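PDB 4QO5: hypothetical multiheme protein from Ignicoccus hospitalis KIN4/I, which binds eight c-type hemes and a calcium ion, and probably transfers electrons as a membrane-associated octaheme cytochrome c whose physiological reaction is not established. Local coordinates for residues A[62-68]-A[111-117]; A[248-253]-A[486-491]; A[464-469]-A[507-512]. All coordinates share one frame. Residue numbers count along the deposited sequence, not the author numbering.

Contact 1: A[62-68]-A[111-117]; sequences STPLDEI and AVCHRTE. With HEC (heme c), chain D.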
loop_
_atom_site.group_PDB
_atom_site.type_symbol
_atom_site.label_atom_id
_atom_site.label_comp_id
_atom_site.label_asym_id
_atom_site.label_seq_id
_atom_site.Cartn_x
_atom_site.Cartn_y
_atom_site.Cartn_z
ATOM N N SER A 62 0.930 2.479 37.743
ATOM C CA SER A 62 2.258 2.738 38.259
ATOM C C SER A 62 2.319 3.830 39.323
ATOM O O SER A 62 3.267 3.878 40.080
ATOM C CB SER A 62 3.244 3.043 37.130
ATOM O OG SER A 62 2.896 4.238 36.462
ATOM N N THR A 63 1.302 4.682 39.403
ATOM C CA THR A 63 1.246 5.616 40.522
ATOM C C THR A 63 0.910 4.835 41.788
ATOM O O THR A 63 -0.077 4.113 41.812
ATOM C CB THR A 63 0.189 6.704 40.310
ATOM O OG1 THR A 63 0.422 7.378 39.066
ATOM C CG2 THR A 63 0.243 7.725 41.455
ATOM N N PRO A 64 1.728 4.976 42.850
ATOM C CA PRO A 64 1.457 4.214 44.075
ATOM C C PRO A 64 0.033 4.421 44.572
ATOM O O PRO A 64 -0.478 5.530 44.465
ATOM C CB PRO A 64 2.456 4.800 45.078
ATOM C CG PRO A 64 3.586 5.277 44.229
ATOM C CD PRO A 64 2.954 5.786 42.963
ATOM N N LEU A 65 -0.590 3.371 45.101
ATOM C CA LEU A 65 -1.997 3.448 45.468
ATOM C C LEU A 65 -2.264 4.580 46.445
ATOM O O LEU A 65 -3.261 5.292 46.300
ATOM C CB LEU A 65 -2.509 2.125 46.044
ATOM C CG LEU A 65 -4.021 2.034 46.289
ATOM C CD1 LEU A 65 -4.863 2.233 45.016
ATOM C CD2 LEU A 65 -4.342 0.690 46.927
ATOM N N ASP A 66 -1.375 4.765 47.423
ATOM C CA ASP A 66 -1.599 5.811 48.418
ATOM C C ASP A 66 -1.409 7.234 47.875
ATOM O O ASP A 66 -1.674 8.211 48.577
ATOM C CB ASP A 66 -0.761 5.578 49.694
ATOM C CG ASP A 66 0.741 5.580 49.438
ATOM O OD1 ASP A 66 1.170 5.835 48.296
ATOM O OD2 ASP A 66 1.506 5.338 50.399
ATOM N N GLU A 67 -0.955 7.348 46.632
ATOM C CA GLU A 67 -0.818 8.645 45.978
ATOM C C GLU A 67 -1.897 8.879 44.923
ATOM O O GLU A 67 -1.917 9.920 44.269
ATOM C CB GLU A 67 0.567 8.785 45.358
ATOM C CG GLU A 67 1.684 8.712 46.410
ATOM C CD GLU A 67 3.047 9.069 45.848
ATOM O OE1 GLU A 67 3.167 10.144 45.219
ATOM O OE2 GLU A 67 3.996 8.278 46.037
ATOM N N ILE A 68 -2.764 7.891 44.731
ATOM C CA ILE A 68 -3.938 8.055 43.868
ATOM C C ILE A 68 -5.040 8.581 44.778
ATOM O O ILE A 68 -5.219 8.064 45.876
ATOM C CB ILE A 68 -4.372 6.709 43.256
ATOM C CG1 ILE A 68 -3.288 6.171 42.320
ATOM C CG2 ILE A 68 -5.709 6.823 42.502
ATOM C CD1 ILE A 68 -3.648 4.820 41.670
ATOM N N ALA A 111 -1.403 10.705 34.242
ATOM C CA ALA A 111 -0.324 10.529 35.226
ATOM C C ALA A 111 -0.839 10.279 36.631
ATOM O O ALA A 111 -0.087 9.858 37.512
ATOM C CB ALA A 111 0.614 11.723 35.231
ATOM N N VAL A 112 -2.118 10.575 36.845
ATOM C CA VAL A 112 -2.745 10.360 38.138
ATOM C C VAL A 112 -2.618 8.886 38.542
ATOM O O VAL A 112 -2.423 8.571 39.728
ATOM C CB VAL A 112 -4.208 10.867 38.118
ATOM C CG1 VAL A 112 -4.976 10.440 39.364
ATOM C CG2 VAL A 112 -4.203 12.383 37.977
ATOM N N CYS A 113 -2.666 7.998 37.547
ATOM C CA CYS A 113 -2.506 6.558 37.778
ATOM C C CYS A 113 -1.340 5.905 37.046
ATOM O O CYS A 113 -0.923 4.825 37.423
ATOM C CB CYS A 113 -3.790 5.823 37.419
ATOM S SG CYS A 113 -5.073 6.510 38.408
ATOM N N HIS A 114 -0.814 6.569 36.019
ATOM C CA HIS A 114 0.269 6.011 35.211
ATOM C C HIS A 114 1.445 6.948 35.211
ATOM O O HIS A 114 1.911 7.368 34.153
ATOM C CB HIS A 114 -0.192 5.814 33.770
ATOM C CG HIS A 114 -1.362 4.907 33.652
ATOM N ND1 HIS A 114 -1.340 3.610 34.111
ATOM C CD2 HIS A 114 -2.599 5.111 33.151
ATOM C CE1 HIS A 114 -2.505 3.042 33.876
ATOM N NE2 HIS A 114 -3.288 3.934 33.304
ATOM N N ARG A 115 1.924 7.281 36.406
ATOM C CA ARG A 115 3.019 8.237 36.546
ATOM C C ARG A 115 4.270 7.852 35.753
ATOM O O ARG A 115 4.878 8.696 35.067
ATOM C CB ARG A 115 3.360 8.428 38.031
ATOM C CG ARG A 115 4.544 9.345 38.264
ATOM C CD ARG A 115 4.308 10.172 39.515
ATOM N NE ARG A 115 4.525 9.415 40.737
ATOM C CZ ARG A 115 3.988 9.729 41.914
ATOM N NH1 ARG A 115 3.161 10.763 42.029
ATOM N NH2 ARG A 115 4.259 8.991 42.974
ATOM N N THR A 116 4.646 6.581 35.812
ATOM C CA THR A 116 5.913 6.167 35.202
ATOM C C THR A 116 5.879 6.364 33.689
ATOM O O THR A 116 6.848 6.854 33.088
ATOM C CB THR A 116 6.267 4.712 35.549
ATOM O OG1 THR A 116 6.333 4.568 36.971
ATOM C CG2 THR A 116 7.619 4.327 34.945
ATOM N N GLU A 117 4.746 6.021 33.081
ATOM C CA GLU A 117 4.592 6.139 31.647
ATOM C C GLU A 117 4.685 7.592 31.202
ATOM O O GLU A 117 5.343 7.915 30.211
ATOM C CB GLU A 117 3.269 5.511 31.193
ATOM C CG GLU A 117 3.229 3.992 31.330
ATOM C CD GLU A 117 3.117 3.496 32.774
ATOM O OE1 GLU A 117 2.781 4.292 33.675
ATOM O OE2 GLU A 117 3.394 2.296 33.018
HETATM FE FE HEC D . -5.279 3.689 32.567
HETATM C CHA HEC D . -4.994 0.291 32.294
HETATM C CHB HEC D . -3.829 4.050 29.480
HETATM C CHC HEC D . -5.929 6.974 32.710
HETATM C CHD HEC D . -6.310 3.401 35.827
HETATM N NA HEC D . -4.575 2.411 31.144
HETATM C C1A HEC D . -4.551 1.035 31.229
HETATM C C2A HEC D . -4.028 0.503 29.991
HETATM C C3A HEC D . -3.704 1.558 29.221
HETATM C C4A HEC D . -4.038 2.770 29.932
HETATM C CMA HEC D . -3.087 1.533 27.806
HETATM C CAA HEC D . -3.836 -1.013 29.679
HETATM C CBA HEC D . -5.015 -1.461 28.808
HETATM C CGA HEC D . -4.810 -2.869 28.294
HETATM O O1A HEC D . -4.009 -3.654 28.866
HETATM O O2A HEC D . -5.477 -3.208 27.287
HETATM N NB HEC D . -4.878 5.139 31.374
HETATM C C1B HEC D . -4.370 5.137 30.096
HETATM C C2B HEC D . -4.503 6.433 29.520
HETATM C C3B HEC D . -5.151 7.195 30.433
HETATM C C4B HEC D . -5.379 6.418 31.592
HETATM C CMB HEC D . -4.023 6.745 28.087
HETATM C CAB HEC D . -5.710 8.616 30.470
HETATM C CBB HEC D . -6.296 9.045 29.075
HETATM N NC HEC D . -5.922 4.971 34.003
HETATM C C1C HEC D . -6.181 6.299 33.867
HETATM C C2C HEC D . -6.487 6.869 35.172
HETATM C C3C HEC D . -6.886 5.801 35.907
HETATM C C4C HEC D . -6.345 4.633 35.258
HETATM C CMC HEC D . -7.129 8.281 35.221
HETATM C CAC HEC D . -7.466 5.645 37.349
HETATM C CBC HEC D . -8.374 6.771 37.894
HETATM N ND HEC D . -5.598 2.145 33.837
HETATM C C1D HEC D . -6.052 2.241 35.140
HETATM C C2D HEC D . -6.237 0.938 35.699
HETATM C C3D HEC D . -5.821 -0.039 34.619
HETATM C C4D HEC D . -5.418 0.785 33.498
HETATM C CMD HEC D . -6.739 0.572 37.112
HETATM C CAD HEC D . -5.840 -1.573 34.765
HETATM C CBD HEC D . -4.423 -1.978 35.176
HETATM C CGD HEC D . -4.320 -3.448 35.499
HETATM O O1D HEC D . -3.202 -3.912 35.896
HETATM O O2D HEC D . -5.353 -4.148 35.364
HETATM O O HOH W 1 -2.141 10.570 41.644
#
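The salt bridge between Glu67 and Arg115 is the most strongly charged link: Arg115 NH2 lies 2.7 Å from Glu67 OE1, and NH1 adds a weak hydrogen bond to the same oxygen at 3.2 Å. Both side chains are long enough to meet at the solvent-facing edge of the contact, where the flat guanidinium also takes Thr63 CG2 over one face. Further in, Ser62 serves two roles through one hydroxyl. Ser62 OG accepts from Thr116 N (3.0 Å), an amide in the first turn of helix 115-122 that has no acceptor within that helix, and donates to Glu117 OE1 (2.8 Å). The backbones join where Cys113 O receives both Ser62 N and Thr63 N, each at 3.0 Å and nearly linear, while Thr63 OG1 donates to Ala111 O (3.0 Å). Ala111 to His114 are the last four residues of a CXXCH heme-attachment motif, the signature of c-type cytochromes. Cys113 carries the thioether to the heme, its SG 2.8 Å from CAC in a bond stretched in the model, and His114 binds the iron through NE2 at 2.1 Å, with Met43 as the other axial ligand. The loop 62-68 thus bonds to the motif's backbone, while the CA-to-CB bonds of Cys113 and His114 point away from the loop. A water donates to Glu67 O (2.7 Å) and Val112 O (2.8 Å). Apolar packing is modest: the beta-branched Ile68 (m, t) extends CD1 to 3.9 Å from Cys113 SG, and Val112 continues onto Pro69 and Leu85.

Contact 2: A[248-253]-A[486-491]; sequences NVWKES and MNGQDW. With HEC (heme c), chain H.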
loop_
_atom_site.group_PDB
_atom_site.type_symbol
_atom_site.label_atom_id
_atom_site.label_comp_id
_atom_site.label_asym_id
_atom_site.label_seq_id
_atom_site.Cartn_x
_atom_site.Cartn_y
_atom_site.Cartn_z
ATOM N N ASN A 248 5.587 0.230 5.917
ATOM C CA ASN A 248 5.630 -0.393 4.597
ATOM C C ASN A 248 6.744 -1.411 4.535
ATOM O O ASN A 248 6.586 -2.493 3.981
ATOM C CB ASN A 248 5.884 0.667 3.547
ATOM C CG ASN A 248 4.885 1.813 3.619
ATOM O OD1 ASN A 248 5.071 2.767 4.377
ATOM N ND2 ASN A 248 3.824 1.723 2.826
ATOM N N VAL A 249 7.871 -1.045 5.131
ATOM C CA VAL A 249 9.017 -1.946 5.239
ATOM C C VAL A 249 8.628 -3.187 6.033
ATOM O O VAL A 249 8.893 -4.318 5.618
ATOM C CB VAL A 249 10.189 -1.241 5.936
ATOM C CG1 VAL A 249 11.213 -2.264 6.422
ATOM C CG2 VAL A 249 10.857 -0.243 4.974
ATOM N N TRP A 250 8.015 -2.983 7.191
ATOM C CA TRP A 250 7.615 -4.116 8.025
ATOM C C TRP A 250 6.610 -5.028 7.329
ATOM O O TRP A 250 6.704 -6.242 7.426
ATOM C CB TRP A 250 7.029 -3.618 9.333
ATOM C CG TRP A 250 6.653 -4.701 10.294
ATOM C CD1 TRP A 250 7.450 -5.271 11.223
ATOM C CD2 TRP A 250 5.373 -5.331 10.414
ATOM N NE1 TRP A 250 6.747 -6.236 11.927
ATOM C CE2 TRP A 250 5.463 -6.275 11.451
ATOM C CE3 TRP A 250 4.156 -5.184 9.741
ATOM C CZ2 TRP A 250 4.379 -7.079 11.831
ATOM C CZ3 TRP A 250 3.090 -5.978 10.113
ATOM C CH2 TRP A 250 3.199 -6.905 11.142
ATOM N N LYS A 251 5.615 -4.434 6.671
ATOM C CA LYS A 251 4.621 -5.212 5.943
ATOM C C LYS A 251 5.249 -6.150 4.906
ATOM O O LYS A 251 4.790 -7.283 4.737
ATOM C CB LYS A 251 3.578 -4.288 5.280
ATOM N N GLU A 252 6.287 -5.690 4.208
ATOM C CA GLU A 252 6.930 -6.549 3.206
ATOM C C GLU A 252 7.932 -7.524 3.825
ATOM O O GLU A 252 8.279 -8.526 3.214
ATOM C CB GLU A 252 7.575 -5.733 2.060
ATOM C CG GLU A 252 8.765 -4.863 2.458
ATOM C CD GLU A 252 9.657 -4.468 1.271
ATOM O OE1 GLU A 252 9.745 -5.241 0.292
ATOM O OE2 GLU A 252 10.303 -3.396 1.330
ATOM N N SER A 253 8.383 -7.242 5.042
ATOM C CA SER A 253 9.332 -8.112 5.728
ATOM C C SER A 253 8.702 -9.439 6.108
ATOM O O SER A 253 7.491 -9.534 6.258
ATOM C CB SER A 253 9.847 -7.440 7.015
ATOM O OG SER A 253 8.890 -7.503 8.074
ATOM N N MET A 486 15.037 -2.931 9.130
ATOM C CA MET A 486 13.842 -3.699 9.466
ATOM C C MET A 486 13.423 -4.707 8.381
ATOM O O MET A 486 12.252 -5.093 8.310
ATOM C CB MET A 486 12.687 -2.757 9.805
ATOM C CG MET A 486 12.910 -2.097 11.177
ATOM S SD MET A 486 11.734 -0.761 11.444
ATOM C CE MET A 486 12.502 0.542 10.456
ATOM N N ASN A 487 14.393 -5.093 7.557
ATOM C CA ASN A 487 14.265 -6.228 6.647
ATOM C C ASN A 487 13.275 -5.999 5.521
ATOM O O ASN A 487 12.442 -6.862 5.231
ATOM C CB ASN A 487 13.883 -7.486 7.427
ATOM C CG ASN A 487 14.766 -7.704 8.619
ATOM O OD1 ASN A 487 15.988 -7.694 8.503
ATOM N ND2 ASN A 487 14.157 -7.851 9.786
ATOM N N GLY A 488 13.378 -4.837 4.882
ATOM C CA GLY A 488 12.590 -4.554 3.705
ATOM C C GLY A 488 13.295 -5.125 2.488
ATOM O O GLY A 488 14.380 -5.702 2.587
ATOM N N GLN A 489 12.661 -4.975 1.338
ATOM C CA GLN A 489 13.236 -5.392 0.075
ATOM C C GLN A 489 13.022 -4.289 -0.962
ATOM O O GLN A 489 13.971 -3.634 -1.388
ATOM C CB GLN A 489 12.615 -6.716 -0.387
ATOM C CG GLN A 489 13.024 -7.931 0.464
ATOM C CD GLN A 489 12.091 -8.179 1.643
ATOM O OE1 GLN A 489 10.987 -7.631 1.715
ATOM N NE2 GLN A 489 12.533 -9.011 2.576
ATOM N N ASP A 490 11.775 -4.048 -1.352
ATOM C CA ASP A 490 11.561 -3.052 -2.401
ATOM C C ASP A 490 11.718 -1.611 -1.923
ATOM O O ASP A 490 12.051 -0.736 -2.720
ATOM C CB ASP A 490 10.259 -3.284 -3.181
ATOM C CG ASP A 490 10.437 -3.060 -4.685
ATOM O OD1 ASP A 490 11.588 -2.842 -5.145
ATOM O OD2 ASP A 490 9.434 -3.150 -5.419
ATOM N N TRP A 491 11.540 -1.360 -0.624
ATOM C CA TRP A 491 11.782 -0.011 -0.112
ATOM C C TRP A 491 13.267 0.358 -0.159
ATOM O O TRP A 491 13.624 1.528 -0.137
ATOM C CB TRP A 491 11.165 0.211 1.289
ATOM C CG TRP A 491 9.905 0.985 1.163
ATOM C CD1 TRP A 491 9.762 2.333 1.253
ATOM C CD2 TRP A 491 8.623 0.466 0.807
ATOM N NE1 TRP A 491 8.455 2.688 1.002
ATOM C CE2 TRP A 491 7.733 1.554 0.739
ATOM C CE3 TRP A 491 8.136 -0.822 0.562
ATOM C CZ2 TRP A 491 6.383 1.401 0.420
ATOM C CZ3 TRP A 491 6.800 -0.978 0.258
ATOM C CH2 TRP A 491 5.936 0.123 0.187
HETATM FE FE HEC H . 11.710 -0.334 13.795
HETATM C CHA HEC H . 14.417 1.764 13.406
HETATM C CHB HEC H . 9.576 2.338 13.791
HETATM C CHC HEC H . 9.105 -2.453 13.409
HETATM C CHD HEC H . 13.706 -2.865 14.712
HETATM N NA HEC H . 11.956 1.650 13.650
HETATM C C1A HEC H . 13.147 2.321 13.404
HETATM C C2A HEC H . 12.839 3.704 13.138
HETATM C C3A HEC H . 11.506 3.866 13.217
HETATM C C4A HEC H . 10.918 2.585 13.558
HETATM C CMA HEC H . 10.690 5.168 13.020
HETATM C CAA HEC H . 13.903 4.768 12.789
HETATM C CBA HEC H . 14.107 5.694 13.996
HETATM C CGA HEC H . 15.318 6.523 13.653
HETATM O O1A HEC H . 15.168 7.541 12.931
HETATM O O2A HEC H . 16.440 6.128 14.069
HETATM N NB HEC H . 9.736 -0.085 13.706
HETATM C C1B HEC H . 9.057 1.108 13.585
HETATM C C2B HEC H . 7.757 0.845 13.078
HETATM C C3B HEC H . 7.695 -0.486 12.934
HETATM C C4B HEC H . 8.908 -1.092 13.357
HETATM C CMB HEC H . 6.738 1.993 12.811
HETATM C CAB HEC H . 6.675 -1.470 12.396
HETATM C CBB HEC H . 5.864 -0.915 11.220
HETATM N NC HEC H . 11.397 -2.218 14.119
HETATM C C1C HEC H . 10.296 -2.992 13.806
HETATM C C2C HEC H . 10.535 -4.360 14.218
HETATM C C3C HEC H . 11.879 -4.441 14.264
HETATM C C4C HEC H . 12.399 -3.120 14.392
HETATM C CMC HEC H . 9.579 -5.456 13.700
HETATM C CAC HEC H . 12.874 -5.593 14.533
HETATM C CBC HEC H . 12.474 -7.006 14.083
HETATM N ND HEC H . 13.743 -0.515 14.032
HETATM C C1D HEC H . 14.356 -1.706 14.387
HETATM C C2D HEC H . 15.775 -1.525 14.400
HETATM C C3D HEC H . 16.000 -0.092 13.965
HETATM C C4D HEC H . 14.678 0.472 13.770
HETATM C CMD HEC H . 16.838 -2.597 14.732
HETATM C CAD HEC H . 17.330 0.659 13.846
HETATM C CBD HEC H . 17.581 1.168 15.281
HETATM C CGD HEC H . 18.417 2.418 15.239
HETATM O O1D HEC H . 18.385 3.115 14.198
HETATM O O2D HEC H . 19.122 2.729 16.238
HETATM O O HOH W 2 10.598 -6.421 10.149
#
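Glu252, at the end of helix 246-252, adopts the p rotamer with chi2 near t, uncommon in a helix, and so swings its carboxylate under the opposite loop. There Glu252 OE2 accepts from Gln489 N (2.8 Å) and Trp491 N (3.1 Å), and OE1 from Asp490 N (2.9 Å): one anion gathers three successive backbone amides. Gly488 suits its place because a CB would come 3.0 Å from Glu252 OE2 and 3.2 Å from Val249 CG1. Val249, in the t rotamer usual for helical valine, spreads its methyls so that CG1 meets Met486 CB and CG2 meets Trp491 CB, both at 3.7 Å. The loop begins at a heme: Met486, rotamers m, t, m, extends SD to the iron (2.4 Å), completing with His288 the His/Met axial ligation familiar from c-type cytochromes. Trp250 (t) lays its edge by the same heme, CD1 3.3 Å from CMC. Trp491 has an off-well chi1 of -102°, which puts its six-membered ring face beneath Asn248 CB in a CH-pi contact (3.4 Å to the centroid); Asp241 binds the polar ends of both residues. Ser253 (p) turns OG back to Trp250 O (2.6 Å), and a water links that OG to Met486 O.

Contact 3: A[464-469]-A[507-512]; sequences YIEKLW and HMKTLL. With CA (calcium ion), chain J.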
loop_
_atom_site.group_PDB
_atom_site.type_symbol
_atom_site.label_atom_id
_atom_site.label_comp_id
_atom_site.label_asym_id
_atom_site.label_seq_id
_atom_site.Cartn_x
_atom_site.Cartn_y
_atom_site.Cartn_z
ATOM N N TYR A 464 12.526 23.617 -7.463
ATOM C CA TYR A 464 12.461 22.215 -7.875
ATOM C C TYR A 464 13.748 21.424 -7.631
ATOM O O TYR A 464 13.704 20.356 -7.030
ATOM C CB TYR A 464 12.016 22.097 -9.339
ATOM C CG TYR A 464 11.823 20.669 -9.791
ATOM C CD1 TYR A 464 10.820 19.879 -9.243
ATOM C CD2 TYR A 464 12.654 20.101 -10.749
ATOM C CE1 TYR A 464 10.644 18.568 -9.641
ATOM C CE2 TYR A 464 12.484 18.788 -11.153
ATOM C CZ TYR A 464 11.473 18.028 -10.593
ATOM O OH TYR A 464 11.277 16.726 -10.990
ATOM N N ILE A 465 14.889 21.932 -8.082
ATOM C CA ILE A 465 16.143 21.202 -7.854
ATOM C C ILE A 465 16.469 21.077 -6.358
ATOM O O ILE A 465 17.097 20.105 -5.931
ATOM C CB ILE A 465 17.346 21.801 -8.634
ATOM C CG1 ILE A 465 18.506 20.790 -8.658
ATOM C CG2 ILE A 465 17.771 23.140 -8.045
ATOM C CD1 ILE A 465 19.570 21.067 -9.688
ATOM N N GLU A 466 16.017 22.043 -5.558
ATOM C CA GLU A 466 16.226 21.983 -4.114
ATOM C C GLU A 466 15.359 20.874 -3.508
ATOM O O GLU A 466 15.774 20.168 -2.592
ATOM C CB GLU A 466 15.934 23.352 -3.477
ATOM C CG GLU A 466 16.948 24.420 -3.902
ATOM C CD GLU A 466 16.471 25.855 -3.718
ATOM O OE1 GLU A 466 15.268 26.078 -3.458
ATOM O OE2 GLU A 466 17.314 26.766 -3.855
ATOM N N LYS A 467 14.161 20.692 -4.051
ATOM C CA LYS A 467 13.294 19.624 -3.566
ATOM C C LYS A 467 13.829 18.244 -3.964
ATOM O O LYS A 467 13.624 17.261 -3.250
ATOM C CB LYS A 467 11.854 19.841 -4.051
ATOM C CG LYS A 467 11.171 21.061 -3.370
ATOM C CD LYS A 467 9.876 21.406 -4.091
ATOM C CE LYS A 467 9.423 22.835 -3.816
ATOM N NZ LYS A 467 9.143 23.053 -2.375
ATOM N N LEU A 468 14.511 18.172 -5.100
ATOM C CA LEU A 468 15.171 16.929 -5.494
ATOM C C LEU A 468 16.254 16.586 -4.478
ATOM O O LEU A 468 16.404 15.437 -4.078
ATOM C CB LEU A 468 15.769 17.051 -6.896
ATOM C CG LEU A 468 14.753 17.183 -8.035
ATOM C CD1 LEU A 468 15.480 17.251 -9.374
ATOM C CD2 LEU A 468 13.782 16.012 -8.015
ATOM N N TRP A 469 17.000 17.595 -4.044
ATOM C CA TRP A 469 18.007 17.383 -3.018
ATOM C C TRP A 469 17.358 16.894 -1.718
ATOM O O TRP A 469 17.815 15.922 -1.122
ATOM C CB TRP A 469 18.796 18.662 -2.802
ATOM C CG TRP A 469 19.603 18.697 -1.529
ATOM C CD1 TRP A 469 20.735 17.958 -1.235
ATOM C CD2 TRP A 469 19.355 19.525 -0.391
ATOM N NE1 TRP A 469 21.184 18.287 0.028
ATOM C CE2 TRP A 469 20.360 19.245 0.562
ATOM C CE3 TRP A 469 18.376 20.486 -0.081
ATOM C CZ2 TRP A 469 20.419 19.894 1.803
ATOM C CZ3 TRP A 469 18.437 21.127 1.146
ATOM C CH2 TRP A 469 19.457 20.827 2.074
ATOM N N HIS A 507 19.230 12.840 -12.020
ATOM C CA HIS A 507 18.223 13.848 -12.349
ATOM C C HIS A 507 18.778 15.247 -12.075
ATOM O O HIS A 507 18.705 16.133 -12.936
ATOM C CB HIS A 507 16.899 13.533 -11.648
ATOM C CG HIS A 507 15.765 14.440 -12.023
ATOM N ND1 HIS A 507 15.620 14.951 -13.298
ATOM C CD2 HIS A 507 14.604 14.707 -11.385
ATOM C CE1 HIS A 507 14.490 15.632 -13.367
ATOM N NE2 HIS A 507 13.846 15.487 -12.231
ATOM N N MET A 508 19.396 15.428 -10.912
ATOM C CA MET A 508 20.056 16.698 -10.621
ATOM C C MET A 508 21.157 17.040 -11.626
ATOM O O MET A 508 21.260 18.184 -12.077
ATOM C CB MET A 508 20.600 16.712 -9.191
ATOM C CG MET A 508 19.525 16.479 -8.137
ATOM S SD MET A 508 20.221 16.604 -6.478
ATOM C CE MET A 508 20.634 18.350 -6.402
ATOM N N LYS A 509 21.963 16.047 -11.999
ATOM C CA LYS A 509 23.032 16.277 -12.965
ATOM C C LYS A 509 22.496 16.691 -14.336
ATOM O O LYS A 509 23.067 17.559 -15.000
ATOM C CB LYS A 509 23.935 15.043 -13.074
ATOM C CG LYS A 509 24.853 14.886 -11.876
ATOM C CD LYS A 509 25.454 13.490 -11.781
ATOM C CE LYS A 509 26.345 13.176 -12.953
ATOM N NZ LYS A 509 27.087 11.899 -12.711
ATOM N N THR A 510 21.399 16.072 -14.759
ATOM C CA THR A 510 20.783 16.420 -16.034
ATOM C C THR A 510 20.271 17.868 -16.051
ATOM O O THR A 510 20.506 18.610 -17.014
ATOM C CB THR A 510 19.661 15.424 -16.400
ATOM O OG1 THR A 510 20.252 14.158 -16.730
ATOM C CG2 THR A 510 18.875 15.925 -17.589
ATOM N N LEU A 511 19.604 18.280 -14.975
ATOM C CA LEU A 511 19.143 19.665 -14.858
ATOM C C LEU A 511 20.303 20.665 -14.931
ATOM O O LEU A 511 20.217 21.677 -15.626
ATOM C CB LEU A 511 18.335 19.862 -13.576
ATOM C CG LEU A 511 16.942 19.226 -13.602
ATOM C CD1 LEU A 511 16.278 19.319 -12.241
ATOM C CD2 LEU A 511 16.082 19.881 -14.669
ATOM N N LEU A 512 21.388 20.368 -14.220
ATOM C CA LEU A 512 22.590 21.193 -14.285
ATOM C C LEU A 512 23.165 21.260 -15.700
ATOM O O LEU A 512 23.553 22.333 -16.165
ATOM C CB LEU A 512 23.649 20.677 -13.304
ATOM C CG LEU A 512 23.334 20.898 -11.825
ATOM C CD1 LEU A 512 24.333 20.152 -10.937
ATOM C CD2 LEU A 512 23.342 22.393 -11.511
HETATM CA CA CA J . 15.796 28.534 -3.420
HETATM O O HOH W 3 14.842 30.709 -3.368
#
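Four apolar side chains interlock at the middle of this helix pair. Leu468 and Ile465 point across from helix 464-485, and Met508 and Leu511 answer from helix 498-520. Leu468 CD1 lies 3.6 Å from Leu511 CD1, and Leu468 CB 4.0 Å from Met508 CG. The slim, unbranched Met508 passes between the helices so that its CE touches Ile465 CG1 (3.9 Å) and Trp469 CB (4.1 Å). Ile465 CD1 also reaches Leu512 CG at 4.3 Å. The short axes stay 10.4 Å apart, a gap that these bulky residues fill, and run at 158°, nearly antiparallel. Next to Leu468, whose CD1 meets His507 CD2 at 3.4 Å, the contact turns polar: Tyr464 OH and His507 NE2 share a hydrogen bond of 3.1 Å. Tyr464 also stacks on His507 of the third subunit, and His507 on Tyr464 of the second, so these aromatic residues join the subunits as well as the helices. On the side of its helix turned away from this contact, Glu466 chelates calcium with OE1 (2.5 Å) and OE2 (2.4 Å); Asp462, Glu463, His451 O, Thr459 O and a water complete a seven-coordinate site. Together with helix 413-447, which covers Ile465 and Trp469, the pair belongs to a bundle of long C-terminal helices, consistent with the one through which the probably related hydroxylamine oxidoreductases form trimers.

Overall arrangement
From the N terminus, contact 1 comes first, closing a loop of 42 intervening residues and fastening the 62-68 loop to a heme-attachment motif about 25 Å from the centre of the chain. It is complete before contact 2 opens. Contact 2 spans 232 residues, joining helix 246-252 of the heme-bearing part to the loop between two C-terminal helices. Before it closes, segment 464-469 of contact 3 has passed, and 507-512 follows afterwards, so the two cross: helix 464-485 runs from contact 3 to contact 2. Their centres are 28 Å apart, and both touch the second subunit. Contacts 1 and 3, with centres 54 Å apart, lie on opposite sides of the chain's centre.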